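Local coordinates for beta-galactosidase/beta-glucuronidase (Faecalibacterium prausnitzii L2-6, PDB 6MVF), which binds flavin mononucleotide and probably hydrolyses beta-glucuronides, as a member of glycosyl hydrolase family 2, at residues F77-Q82 with L165-P169; G114-I118 with L159-V163; T331-H336 with S530-N534; V449-Y455 with I480-E486; Y571-W575 with A621-F625. All blocks are in the same frame, centred on the assembly; numbering follows the deposited sequence.

Interaction 1: residues F77-Q82 with L165-P169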
# COMPACT_ATOMS: atom_id res chain seq x y z
N PHE A 77 25.22 -16.79 -2.16
CA PHE A 77 23.89 -17.10 -1.66
C PHE A 77 23.99 -18.12 -0.53
O PHE A 77 24.95 -18.90 -0.46
CB PHE A 77 22.94 -17.60 -2.77
CG PHE A 77 23.28 -18.95 -3.35
CD1 PHE A 77 24.18 -19.08 -4.40
CD2 PHE A 77 22.66 -20.10 -2.89
CE1 PHE A 77 24.46 -20.33 -4.96
CE2 PHE A 77 22.95 -21.35 -3.45
CZ PHE A 77 23.84 -21.46 -4.48
N LYS A 78 23.01 -18.09 0.37
CA LYS A 78 22.93 -19.07 1.44
C LYS A 78 22.11 -20.25 0.97
O LYS A 78 21.13 -20.08 0.24
CB LYS A 78 22.31 -18.47 2.71
CG LYS A 78 23.09 -17.29 3.26
CD LYS A 78 23.40 -17.47 4.74
CE LYS A 78 24.79 -16.94 5.11
NZ LYS A 78 25.03 -15.56 4.58
N LYS A 79 22.52 -21.44 1.36
CA LYS A 79 21.81 -22.64 0.97
C LYS A 79 20.46 -22.65 1.67
O LYS A 79 20.41 -22.54 2.90
CB LYS A 79 22.65 -23.87 1.34
CG LYS A 79 22.02 -25.23 1.04
CD LYS A 79 22.54 -26.27 2.02
CE LYS A 79 21.81 -27.60 1.93
NZ LYS A 79 22.14 -28.37 0.69
N PRO A 80 19.35 -22.72 0.94
CA PRO A 80 18.04 -22.83 1.61
C PRO A 80 17.89 -24.17 2.32
O PRO A 80 18.45 -25.19 1.90
CB PRO A 80 17.03 -22.68 0.47
CG PRO A 80 17.80 -22.92 -0.79
CD PRO A 80 19.21 -22.52 -0.51
N VAL A 81 17.10 -24.15 3.38
CA VAL A 81 16.94 -25.27 4.31
C VAL A 81 15.48 -25.68 4.35
O VAL A 81 14.59 -24.84 4.50
CB VAL A 81 17.43 -24.88 5.72
CG1 VAL A 81 16.82 -25.80 6.76
CG2 VAL A 81 18.95 -24.91 5.78
N GLN A 82 15.23 -26.99 4.23
CA GLN A 82 13.87 -27.49 4.37
C GLN A 82 13.68 -28.14 5.73
O GLN A 82 14.61 -28.76 6.26
CB GLN A 82 13.54 -28.50 3.26
CG GLN A 82 13.31 -27.85 1.89
CD GLN A 82 11.86 -27.40 1.66
OE1 GLN A 82 10.94 -27.86 2.34
NE2 GLN A 82 11.66 -26.50 0.69
N LEU A 165 16.11 -18.67 -6.89
CA LEU A 165 16.46 -19.88 -6.16
C LEU A 165 15.17 -20.56 -5.71
O LEU A 165 14.27 -19.89 -5.19
CB LEU A 165 17.34 -19.53 -4.96
CG LEU A 165 18.30 -20.54 -4.37
CD1 LEU A 165 19.38 -20.86 -5.38
CD2 LEU A 165 18.90 -19.96 -3.10
N ILE A 166 15.06 -21.86 -5.94
CA ILE A 166 13.86 -22.62 -5.59
C ILE A 166 14.24 -23.74 -4.62
O ILE A 166 15.11 -24.57 -4.91
CB ILE A 166 13.15 -23.19 -6.83
CG1 ILE A 166 12.79 -22.05 -7.80
CG2 ILE A 166 11.90 -23.96 -6.40
CD1 ILE A 166 12.16 -22.52 -9.10
N SER A 167 13.57 -23.77 -3.47
CA SER A 167 13.73 -24.79 -2.45
C SER A 167 12.45 -25.62 -2.39
O SER A 167 11.36 -25.05 -2.23
CB SER A 167 14.03 -24.14 -1.09
OG SER A 167 14.05 -25.09 -0.06
N VAL A 168 12.57 -26.94 -2.54
CA VAL A 168 11.42 -27.84 -2.55
C VAL A 168 11.75 -29.11 -1.79
O VAL A 168 12.93 -29.42 -1.56
CB VAL A 168 10.97 -28.20 -3.99
CG1 VAL A 168 10.34 -26.99 -4.71
CG2 VAL A 168 12.13 -28.79 -4.78
N PRO A 169 10.72 -29.87 -1.37
CA PRO A 169 10.98 -31.19 -0.78
C PRO A 169 11.41 -32.17 -1.85
O PRO A 169 11.42 -31.83 -3.04
CB PRO A 169 9.64 -31.60 -0.17
CG PRO A 169 8.77 -30.39 -0.26
CD PRO A 169 9.28 -29.57 -1.39

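Interaction 2: residues G114-I118 with L159-V163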
# COMPACT_ATOMS: atom_id res chain seq x y z
N GLY A 114 19.89 -20.10 -26.44
CA GLY A 114 18.60 -19.45 -26.63
C GLY A 114 18.35 -18.46 -25.51
O GLY A 114 18.34 -18.82 -24.33
N GLY A 115 18.16 -17.19 -25.87
CA GLY A 115 18.22 -16.15 -24.87
C GLY A 115 16.89 -15.58 -24.43
O GLY A 115 16.83 -14.44 -23.97
N PHE A 116 15.82 -16.35 -24.58
CA PHE A 116 14.49 -15.81 -24.30
C PHE A 116 13.61 -16.82 -23.58
O PHE A 116 12.38 -16.65 -23.57
CB PHE A 116 13.80 -15.34 -25.59
CG PHE A 116 14.65 -14.45 -26.45
CD1 PHE A 116 15.58 -15.00 -27.34
CD2 PHE A 116 14.58 -13.06 -26.33
CE1 PHE A 116 16.40 -14.19 -28.09
CE2 PHE A 116 15.37 -12.24 -27.09
CZ PHE A 116 16.29 -12.80 -27.97
N SER A 117 14.19 -17.86 -22.97
CA SER A 117 13.38 -18.85 -22.27
C SER A 117 14.01 -19.21 -20.93
O SER A 117 15.23 -19.08 -20.73
CB SER A 117 13.16 -20.11 -23.12
OG SER A 117 14.31 -20.47 -23.85
N ILE A 118 13.14 -19.64 -20.01
CA ILE A 118 13.54 -20.04 -18.67
C ILE A 118 14.31 -21.35 -18.76
O ILE A 118 13.97 -22.24 -19.54
CB ILE A 118 12.29 -20.18 -17.77
CG1 ILE A 118 11.58 -18.84 -17.62
CG2 ILE A 118 12.62 -20.75 -16.39
CD1 ILE A 118 10.13 -18.99 -17.21
N LEU A 159 21.65 -11.03 -18.23
CA LEU A 159 20.58 -11.63 -17.42
C LEU A 159 19.46 -10.60 -17.28
O LEU A 159 19.28 -9.97 -16.23
CB LEU A 159 21.14 -12.05 -16.07
CG LEU A 159 22.14 -13.19 -16.03
CD1 LEU A 159 22.63 -13.36 -14.60
CD2 LEU A 159 21.46 -14.46 -16.53
N TYR A 160 18.69 -10.42 -18.34
CA TYR A 160 17.83 -9.24 -18.43
C TYR A 160 16.44 -9.46 -17.83
O TYR A 160 15.58 -8.58 -17.94
CB TYR A 160 17.74 -8.78 -19.89
CG TYR A 160 17.09 -9.77 -20.79
CD1 TYR A 160 17.82 -10.78 -21.41
CD2 TYR A 160 15.71 -9.72 -21.02
CE1 TYR A 160 17.18 -11.70 -22.24
CE2 TYR A 160 15.07 -10.63 -21.83
CZ TYR A 160 15.80 -11.62 -22.45
OH TYR A 160 15.13 -12.52 -23.27
N ARG A 161 16.22 -10.62 -17.17
CA ARG A 161 14.96 -10.92 -16.50
C ARG A 161 15.12 -11.32 -15.04
O ARG A 161 14.10 -11.46 -14.34
CB ARG A 161 14.20 -12.05 -17.22
CG ARG A 161 13.66 -11.67 -18.58
CD ARG A 161 12.75 -12.75 -19.17
NE ARG A 161 12.36 -12.35 -20.51
CZ ARG A 161 12.09 -13.17 -21.52
NH1 ARG A 161 12.13 -14.49 -21.35
NH2 ARG A 161 11.78 -12.66 -22.71
N GLY A 162 16.35 -11.53 -14.55
CA GLY A 162 16.59 -11.93 -13.18
C GLY A 162 16.73 -13.43 -13.05
O GLY A 162 16.60 -14.19 -14.01
N VAL A 163 16.97 -13.85 -11.80
CA VAL A 163 17.36 -15.21 -11.44
C VAL A 163 16.71 -15.57 -10.11
O VAL A 163 16.58 -14.73 -9.22
CB VAL A 163 18.91 -15.35 -11.36
CG1 VAL A 163 19.32 -16.71 -10.82
CG2 VAL A 163 19.58 -15.10 -12.71

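Interaction 3: residues T331-H336 with S530-N534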
# COMPACT_ATOMS: atom_id res chain seq x y z
N THR A 331 -5.20 -7.36 -30.59
CA THR A 331 -4.22 -8.40 -30.84
C THR A 331 -2.83 -7.81 -30.69
O THR A 331 -2.61 -6.63 -31.00
CB THR A 331 -4.42 -9.06 -32.24
OG1 THR A 331 -3.47 -10.10 -32.44
CG2 THR A 331 -4.31 -8.04 -33.36
N ILE A 332 -1.90 -8.62 -30.21
CA ILE A 332 -0.51 -8.21 -30.11
C ILE A 332 0.35 -9.33 -30.66
O ILE A 332 0.32 -10.45 -30.13
CB ILE A 332 -0.08 -7.89 -28.68
CG1 ILE A 332 -0.78 -6.66 -28.14
CG2 ILE A 332 1.45 -7.71 -28.67
CD1 ILE A 332 -0.62 -6.48 -26.63
N ARG A 333 1.15 -9.03 -31.68
CA ARG A 333 2.18 -9.95 -32.15
C ARG A 333 3.45 -9.73 -31.33
O ARG A 333 4.06 -8.65 -31.40
CB ARG A 333 2.45 -9.78 -33.64
CG ARG A 333 3.60 -10.65 -34.11
CD ARG A 333 3.90 -10.48 -35.57
NE ARG A 333 5.03 -11.29 -35.98
CZ ARG A 333 5.94 -10.91 -36.87
NH1 ARG A 333 5.85 -9.72 -37.45
NH2 ARG A 333 6.95 -11.72 -37.17
N LEU A 334 3.84 -10.74 -30.57
CA LEU A 334 4.98 -10.62 -29.65
C LEU A 334 6.26 -11.10 -30.34
O LEU A 334 6.84 -12.13 -30.02
CB LEU A 334 4.68 -11.38 -28.37
CG LEU A 334 3.80 -10.48 -27.50
CD1 LEU A 334 3.48 -11.13 -26.18
CD2 LEU A 334 4.48 -9.12 -27.31
N ALA A 335 6.70 -10.30 -31.31
CA ALA A 335 7.88 -10.64 -32.08
C ALA A 335 9.15 -10.26 -31.29
O ALA A 335 9.09 -9.44 -30.38
CB ALA A 335 7.83 -9.93 -33.44
N HIS A 336 10.29 -10.88 -31.62
CA HIS A 336 10.45 -12.00 -32.56
C HIS A 336 10.95 -13.21 -31.77
O HIS A 336 11.79 -13.96 -32.25
CB HIS A 336 11.49 -11.72 -33.66
CG HIS A 336 11.02 -10.80 -34.75
ND1 HIS A 336 10.02 -11.13 -35.64
CD2 HIS A 336 11.47 -9.58 -35.13
CE1 HIS A 336 9.85 -10.15 -36.51
NE2 HIS A 336 10.72 -9.19 -36.22
N SER A 530 -4.16 -8.07 -38.67
CA SER A 530 -3.14 -7.13 -39.09
C SER A 530 -2.40 -6.61 -37.86
O SER A 530 -3.00 -6.40 -36.80
CB SER A 530 -3.75 -5.96 -39.87
OG SER A 530 -4.78 -5.31 -39.13
N HIS A 531 -1.09 -6.40 -38.01
CA HIS A 531 -0.21 -5.98 -36.92
C HIS A 531 0.67 -4.84 -37.39
O HIS A 531 1.57 -5.04 -38.21
CB HIS A 531 0.64 -7.15 -36.43
CG HIS A 531 -0.14 -8.25 -35.80
ND1 HIS A 531 -0.46 -9.41 -36.46
CD2 HIS A 531 -0.65 -8.37 -34.55
CE1 HIS A 531 -1.14 -10.20 -35.65
NE2 HIS A 531 -1.27 -9.60 -34.49
N VAL A 532 0.44 -3.64 -36.86
CA VAL A 532 1.34 -2.52 -37.10
C VAL A 532 2.74 -2.86 -36.65
O VAL A 532 2.97 -3.25 -35.50
CB VAL A 532 0.85 -1.26 -36.36
CG1 VAL A 532 1.93 -0.15 -36.44
CG2 VAL A 532 -0.48 -0.82 -36.91
N TRP A 533 3.70 -2.72 -37.55
CA TRP A 533 5.10 -2.66 -37.16
C TRP A 533 5.42 -1.18 -37.01
O TRP A 533 5.39 -0.44 -37.99
CB TRP A 533 5.99 -3.34 -38.18
CG TRP A 533 7.39 -3.59 -37.68
CD1 TRP A 533 8.51 -2.85 -37.97
CD2 TRP A 533 7.82 -4.63 -36.81
NE1 TRP A 533 9.61 -3.39 -37.34
CE2 TRP A 533 9.21 -4.47 -36.61
CE3 TRP A 533 7.17 -5.69 -36.19
CZ2 TRP A 533 9.94 -5.33 -35.80
CZ3 TRP A 533 7.90 -6.54 -35.40
CH2 TRP A 533 9.28 -6.36 -35.22
N ASN A 534 5.64 -0.72 -35.78
CA ASN A 534 5.62 -1.48 -34.53
C ASN A 534 4.90 -0.55 -33.52
O ASN A 534 4.67 0.62 -33.83
CB ASN A 534 7.07 -1.85 -34.12
CG ASN A 534 7.16 -2.70 -32.85
OD1 ASN A 534 7.00 -2.19 -31.74
ND2 ASN A 534 7.48 -3.98 -33.00
O HOH W 1 8.05 -6.99 -31.98

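Interaction 4: residues V449-Y455 with I480-E486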
# COMPACT_ATOMS: atom_id res chain seq x y z
N VAL A 449 -2.44 -20.77 -40.74
CA VAL A 449 -2.70 -19.44 -41.24
C VAL A 449 -1.35 -18.84 -41.63
O VAL A 449 -0.30 -19.44 -41.39
CB VAL A 449 -3.45 -18.54 -40.22
CG1 VAL A 449 -4.82 -19.14 -39.86
CG2 VAL A 449 -2.62 -18.33 -38.95
N GLU A 450 -1.39 -17.67 -42.27
CA GLU A 450 -0.21 -17.13 -42.95
C GLU A 450 -0.31 -15.62 -42.99
O GLU A 450 -1.40 -15.05 -43.11
CB GLU A 450 -0.07 -17.66 -44.39
CG GLU A 450 0.19 -19.16 -44.51
CD GLU A 450 0.57 -19.59 -45.93
OE1 GLU A 450 1.52 -19.00 -46.51
OE2 GLU A 450 -0.09 -20.52 -46.46
N SER A 451 0.85 -14.97 -42.94
CA SER A 451 0.87 -13.52 -43.02
C SER A 451 2.09 -13.04 -43.81
O SER A 451 3.12 -13.71 -43.87
CB SER A 451 0.85 -12.87 -41.63
OG SER A 451 -0.44 -12.95 -41.03
N TYR A 452 1.95 -11.85 -44.38
CA TYR A 452 3.03 -11.20 -45.10
C TYR A 452 3.48 -9.93 -44.39
O TYR A 452 2.68 -9.23 -43.75
CB TYR A 452 2.61 -10.87 -46.53
CG TYR A 452 2.88 -11.95 -47.55
CD1 TYR A 452 1.98 -12.98 -47.74
CD2 TYR A 452 4.02 -11.91 -48.35
CE1 TYR A 452 2.21 -13.95 -48.71
CE2 TYR A 452 4.26 -12.88 -49.31
CZ TYR A 452 3.35 -13.90 -49.49
OH TYR A 452 3.57 -14.89 -50.44
N ASN A 453 4.78 -9.65 -44.51
CA ASN A 453 5.36 -8.38 -44.09
C ASN A 453 5.48 -7.48 -45.32
O ASN A 453 6.33 -7.71 -46.20
CB ASN A 453 6.71 -8.62 -43.43
CG ASN A 453 6.61 -9.43 -42.14
OD1 ASN A 453 5.51 -9.71 -41.65
ND2 ASN A 453 7.75 -9.80 -41.58
N HIS A 454 4.65 -6.43 -45.40
CA HIS A 454 4.66 -5.54 -46.55
C HIS A 454 4.92 -4.10 -46.14
O HIS A 454 4.42 -3.62 -45.11
CB HIS A 454 3.35 -5.62 -47.31
CG HIS A 454 3.26 -6.82 -48.19
ND1 HIS A 454 4.24 -7.15 -49.10
CD2 HIS A 454 2.31 -7.79 -48.29
CE1 HIS A 454 3.90 -8.26 -49.72
NE2 HIS A 454 2.74 -8.67 -49.25
N TYR A 455 5.69 -3.40 -46.98
CA TYR A 455 5.98 -1.99 -46.76
C TYR A 455 5.82 -1.19 -48.04
O TYR A 455 6.60 -0.28 -48.34
CB TYR A 455 7.38 -1.81 -46.17
CG TYR A 455 7.60 -2.42 -44.80
CD1 TYR A 455 7.36 -1.68 -43.63
CD2 TYR A 455 8.07 -3.73 -44.66
CE1 TYR A 455 7.57 -2.22 -42.37
CE2 TYR A 455 8.28 -4.28 -43.39
CZ TYR A 455 8.02 -3.52 -42.25
OH TYR A 455 8.23 -4.04 -41.00
N ILE A 480 -6.31 -19.86 -48.46
CA ILE A 480 -5.32 -19.42 -47.48
C ILE A 480 -5.93 -18.31 -46.64
O ILE A 480 -6.59 -17.41 -47.17
CB ILE A 480 -4.02 -18.95 -48.17
CG1 ILE A 480 -3.37 -20.11 -48.93
CG2 ILE A 480 -3.05 -18.39 -47.14
CD1 ILE A 480 -1.93 -19.86 -49.39
N CYS A 481 -5.74 -18.39 -45.32
CA CYS A 481 -6.10 -17.32 -44.41
C CYS A 481 -4.96 -16.31 -44.42
O CYS A 481 -3.88 -16.61 -43.92
CB CYS A 481 -6.34 -17.85 -43.00
SG CYS A 481 -7.53 -19.18 -42.89
N LEU A 482 -5.21 -15.13 -44.99
CA LEU A 482 -4.20 -14.10 -45.13
C LEU A 482 -4.30 -13.08 -44.00
O LEU A 482 -5.40 -12.58 -43.70
CB LEU A 482 -4.33 -13.39 -46.49
CG LEU A 482 -3.33 -12.26 -46.68
CD1 LEU A 482 -1.93 -12.84 -46.81
CD2 LEU A 482 -3.67 -11.34 -47.87
N GLY A 483 -3.16 -12.80 -43.36
CA GLY A 483 -3.03 -11.65 -42.50
C GLY A 483 -1.81 -10.85 -42.90
O GLY A 483 -1.04 -11.26 -43.77
N ILE A 484 -1.65 -9.69 -42.27
CA ILE A 484 -0.48 -8.84 -42.49
C ILE A 484 0.25 -8.73 -41.15
O ILE A 484 -0.19 -7.99 -40.26
CB ILE A 484 -0.84 -7.47 -43.07
CG1 ILE A 484 -1.47 -7.64 -44.46
CG2 ILE A 484 0.39 -6.55 -43.14
CD1 ILE A 484 -0.65 -8.52 -45.43
N SER A 485 1.37 -9.45 -41.03
CA SER A 485 2.10 -9.52 -39.77
C SER A 485 3.00 -8.32 -39.52
O SER A 485 3.40 -8.09 -38.38
CB SER A 485 2.92 -10.80 -39.70
OG SER A 485 3.58 -11.06 -40.94
N GLU A 486 3.39 -7.59 -40.57
CA GLU A 486 4.08 -6.31 -40.45
C GLU A 486 3.66 -5.43 -41.60
O GLU A 486 3.57 -5.88 -42.75
CB GLU A 486 5.62 -6.38 -40.49
CG GLU A 486 6.27 -7.34 -39.53
CD GLU A 486 7.79 -7.25 -39.58
OE1 GLU A 486 8.33 -6.35 -40.28
OE2 GLU A 486 8.45 -8.10 -38.92

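Interaction 5: residues Y571-W575 with A621-F625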
# COMPACT_ATOMS: atom_id res chain seq x y z
N TYR A 571 -5.28 5.10 -35.29
CA TYR A 571 -5.78 3.81 -34.85
C TYR A 571 -6.74 3.94 -33.68
O TYR A 571 -7.74 3.22 -33.62
CB TYR A 571 -4.61 2.89 -34.50
CG TYR A 571 -3.99 2.44 -35.78
CD1 TYR A 571 -4.72 1.71 -36.69
CD2 TYR A 571 -2.72 2.83 -36.12
CE1 TYR A 571 -4.19 1.34 -37.88
CE2 TYR A 571 -2.17 2.45 -37.32
CZ TYR A 571 -2.90 1.70 -38.19
OH TYR A 571 -2.35 1.31 -39.39
N GLN A 572 -6.47 4.87 -32.76
CA GLN A 572 -7.38 5.05 -31.64
C GLN A 572 -8.77 5.42 -32.13
O GLN A 572 -9.76 4.85 -31.67
CB GLN A 572 -6.85 6.11 -30.68
CG GLN A 572 -7.57 6.02 -29.35
CD GLN A 572 -7.01 6.97 -28.31
OE1 GLN A 572 -6.87 8.17 -28.55
NE2 GLN A 572 -6.70 6.43 -27.12
N ALA A 573 -8.86 6.36 -33.07
CA ALA A 573 -10.16 6.69 -33.65
C ALA A 573 -10.78 5.50 -34.40
O ALA A 573 -12.01 5.34 -34.39
CB ALA A 573 -10.04 7.92 -34.57
N TYR A 574 -9.97 4.64 -35.03
CA TYR A 574 -10.54 3.54 -35.79
C TYR A 574 -10.90 2.34 -34.92
O TYR A 574 -11.75 1.54 -35.33
CB TYR A 574 -9.57 3.08 -36.88
CG TYR A 574 -9.79 3.73 -38.24
CD1 TYR A 574 -9.18 4.95 -38.57
CD2 TYR A 574 -10.58 3.11 -39.20
CE1 TYR A 574 -9.38 5.54 -39.82
CE2 TYR A 574 -10.79 3.69 -40.43
CZ TYR A 574 -10.19 4.90 -40.74
OH TYR A 574 -10.41 5.45 -41.98
N TRP A 575 -10.30 2.21 -33.74
CA TRP A 575 -10.42 1.02 -32.90
C TRP A 575 -11.09 1.28 -31.55
O TRP A 575 -11.90 0.45 -31.12
CB TRP A 575 -9.04 0.41 -32.63
CG TRP A 575 -8.32 -0.10 -33.84
CD1 TRP A 575 -8.84 -0.31 -35.09
CD2 TRP A 575 -6.94 -0.46 -33.90
NE1 TRP A 575 -7.85 -0.79 -35.93
CE2 TRP A 575 -6.68 -0.88 -35.22
CE3 TRP A 575 -5.89 -0.44 -32.98
CZ2 TRP A 575 -5.43 -1.31 -35.63
CZ3 TRP A 575 -4.66 -0.86 -33.38
CH2 TRP A 575 -4.43 -1.28 -34.70
N ALA A 621 -17.87 12.93 -41.22
CA ALA A 621 -16.93 12.08 -41.93
C ALA A 621 -16.66 10.85 -41.09
O ALA A 621 -17.05 10.78 -39.92
CB ALA A 621 -15.63 12.83 -42.24
N HIS A 622 -15.98 9.89 -41.68
CA HIS A 622 -15.61 8.67 -40.98
C HIS A 622 -14.14 8.76 -40.56
O HIS A 622 -13.24 8.48 -41.35
CB HIS A 622 -15.88 7.47 -41.88
CG HIS A 622 -15.58 6.15 -41.24
ND1 HIS A 622 -16.33 5.64 -40.20
CD2 HIS A 622 -14.60 5.25 -41.48
CE1 HIS A 622 -15.84 4.47 -39.85
NE2 HIS A 622 -14.79 4.21 -40.60
N ARG A 623 -13.91 9.14 -39.29
CA ARG A 623 -12.61 9.04 -38.59
C ARG A 623 -11.63 10.17 -38.91
O ARG A 623 -11.07 10.76 -37.98
CB ARG A 623 -11.93 7.70 -38.87
CG ARG A 623 -12.81 6.48 -38.61
CD ARG A 623 -13.25 6.41 -37.16
NE ARG A 623 -14.10 5.26 -36.92
CZ ARG A 623 -15.30 5.32 -36.36
NH1 ARG A 623 -15.81 6.48 -35.98
NH2 ARG A 623 -16.00 4.21 -36.17
N VAL A 624 -11.40 10.48 -40.19
CA VAL A 624 -10.45 11.50 -40.60
C VAL A 624 -11.20 12.72 -41.10
O VAL A 624 -12.10 12.61 -41.93
CB VAL A 624 -9.49 10.95 -41.67
CG1 VAL A 624 -8.51 12.01 -42.10
CG2 VAL A 624 -8.77 9.72 -41.15
N PHE A 625 -10.83 13.89 -40.58
CA PHE A 625 -11.44 15.18 -40.92
C PHE A 625 -10.32 16.14 -41.32
O PHE A 625 -9.33 16.26 -40.60
CB PHE A 625 -12.20 15.76 -39.73
CG PHE A 625 -13.22 14.84 -39.14
CD1 PHE A 625 -12.84 13.81 -38.31
CD2 PHE A 625 -14.58 15.02 -39.39
CE1 PHE A 625 -13.80 12.95 -37.77
CE2 PHE A 625 -15.53 14.18 -38.85
CZ PHE A 625 -15.14 13.15 -38.04
O HOH W 2 -13.66 2.64 -37.17

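Interaction 1: residues F77-Q82 with L165-P169
F77, P80 and L165 form the close-packed end of this contact. L165 CD2 lies 3.8 Å from F77 CD2 and 3.7 Å from P80 CD, so one methyl serves both partners. The side chains of F77 and L165 cross at about a right angle. F77 holds CG between its backbone N and carbonyl carbon (chi1 68°), and the F77 ring also touches I123, N132 and L134. L165 also meets V89 and L30. Two residues along, P80 CB sits 3.7 Å from S167 CB.

The two segments belong to facing sheets of the beta sandwich in the sugar-binding domain. F77 and K78 end strand 70-78 of one sheet. L165-V168 end strand 163-168 of the other, and the segments run in much the same direction as they leave.

Beyond P80 the contact turns polar, with Q82 partly open to solvent over buried S167. The Q82 chain bends at chi2 (-88°) and brings its amide down on S167. NE2 donates to S167 OG at 2.9 Å, with the hydroxyl slightly tilted from the amide plane. NE2 also bonds to the carbonyl of M24, so two acceptors fix the amide. Q82 OE1 lies 4.2 Å from P169 CG. The outer side is looser still. K78 is exposed and forms a salt bridge with D131. V81, also exposed, points its CB away from strand 163-168.

Interaction 2: residues G114-I118 with L159-V163
F116 and Y160 meet between two loops of the sugar-binding domain, on the side where it faces the TIM barrel. Along F116, atom after atom faces the same hydroxyl. CB is 3.9 Å from Y160 OH and CG is 3.8 Å from it. CD2 comes closest, at 3.2 Å from Y160 OH, and CE2 falls back to 3.8 Å from that oxygen. The F116 ring also stacks on Y337. The F116 and Y160 side chains cross at about a right angle.

Y160 OH donates to G115 O at 2.7 Å, meeting a lone pair of that carbonyl oxygen in the carbonyl plane. That oxygen lies at the edge of the tyrosine ring, in its plane. A weak bond from Q303 also reaches the hydroxyl.

R161 runs extended from CG to NE beside Y160, whose hydroxyl lies over one guanidinium face. Its NH2 bonds to Q338 O and Q303 OE1, tying the loop to the barrel. NH1 donates to F116 O at 3.1 Å, from well above the carbonyl plane.

Interaction 3: residues T331-H336 with S530-N534
H531 and T331 are brought together by their first torsions. H531 has CG anti to its carbonyl carbon (chi1 -66°), and T331 has OG1 opposite the backbone N (chi1 -178°). NE2 of H531 then donates to T331 OG1 at 3.0 Å, with the hydroxyl tilted from the ring plane. The same hydroxyl bonds to A353 O. R333 CB lies over one face of the imidazole, 3.7 Å from its centroid, as a CH-pi contact. The R333 chain continues extended, and its guanidinium is held by E357 and N398.

Strands 331-334 and 529-532 both flank strand 292-300 in the TIM barrel, so these side chains meet inside the barrel. Farther along both segments, cis peptides precede H336 and N534. A cis bond after this tryptophan is familiar from clan GH-A barrels. W533 takes A335 CB at its edge, 3.9 Å from CZ3. The H336 ring meets the six-membered ring of W533 obliquely, planes 31° apart, while its ND1 bonds to E357. Water 1 accepts a weak bond from N534 ND2 and donates to A335 O.

Interaction 4: residues V449-Y455 with I480-E486
Y455 OH donates to E486 OE1, and S485 OG donates to N453 OD1. Both bonds refine very short, and their exact lengths are doubtful at this resolution. The carboxylate oxygen lies at the edge of the Y455 ring, in its plane. The N453 amide stacks on the E486 carboxylate, planes 20° apart. The amide nitrogen is bonded elsewhere, to N398 and E399.

Behind these groups runs a parallel ladder. G483 N donates to E450 O at 2.9 Å, and Y452 N to G483 O at 3.1 Å. At S485 the chain turns a corner, and its N gives only a weak bond to Y452 O. The register then skips a residue, and H454 N reaches E486 O at 2.9 Å.

Packing closes the flanks. V449 CG1 lies 3.7 Å from C481 CB. L482 CD1 touches the edge of the Y452 ring, 4.0 Å from Y452 CD1. E450 lays its carboxylate against I480, with H433, H444 and R445 holding the oxygens.

The strands are adjacent in the TIM barrel and are joined by helix 466-476 in a beta-alpha-beta unit. L482 and I484 pack on that helix. Strand 428-433 flanks 450-453, and strand 529-532 flanks 482-487.

Interaction 5: residues Y571-W575 with A621-F625
R623 lays its aliphatic chain over one face of the Y574 ring. CG stands almost straight above the ring, 3.7 Å from its centroid, in a CH-pi contact. CB lies 3.5 Å from Y574 CE1. The R623 chain bends at chi2 (-60°), and its guanidinium stands nearly perpendicular to the tyrosine ring, planes 86° apart. The same CG also sits over the H622 ring. The H622 and Y574 rings are almost at right angles, with centroids 5.6 Å apart and H622 NE2 4.0 Å from Y574 CE2. V624 CG2 is a looser neighbour at the edge of the tyrosine.

The polar ends look elsewhere. Y574 OH bonds to Q519 and H622 NE2 to E522, both on helix 507-522. A573 O lies over one face of the R623 guanidinium, 3.2 Å from CD, and its angle to NE is too poor for a hydrogen bond. Instead NE donates to water 2 at 2.7 Å, and this water donates to Y574 O.

R623 has a positive phi, and V624 N bonds weakly to H622 O, which fits a classic gamma turn. The turn leads into strand 624-629 of the C-terminal beta domain and packs against helix 566-575, the last helix of the chain.

How the interactions relate
Interactions 1 and 2 lie in the sugar-binding domain, and their segments adjoin in sequence. Interaction 1 joins two facing sheets through apolar packing and an amide-to-hydroxyl bond. Interaction 2 joins loops by side-chain bonds to carbonyls, near the barrel; its nearest atoms are about 6 Å from interaction 3. Interactions 3 and 4 are the fully buried pair in one barrel sheet. They touch directly: H531 N probably bonds to I484 O, and W533 packs on Y455. Interaction 4 is a backbone ladder between adjacent strands, while interaction 3 works through side chains that meet past the strand between them, 292-300. Interaction 5 is a surface contact between domains, built on CH-pi packing and a water. V532 packing on Y571 links it to interaction 3.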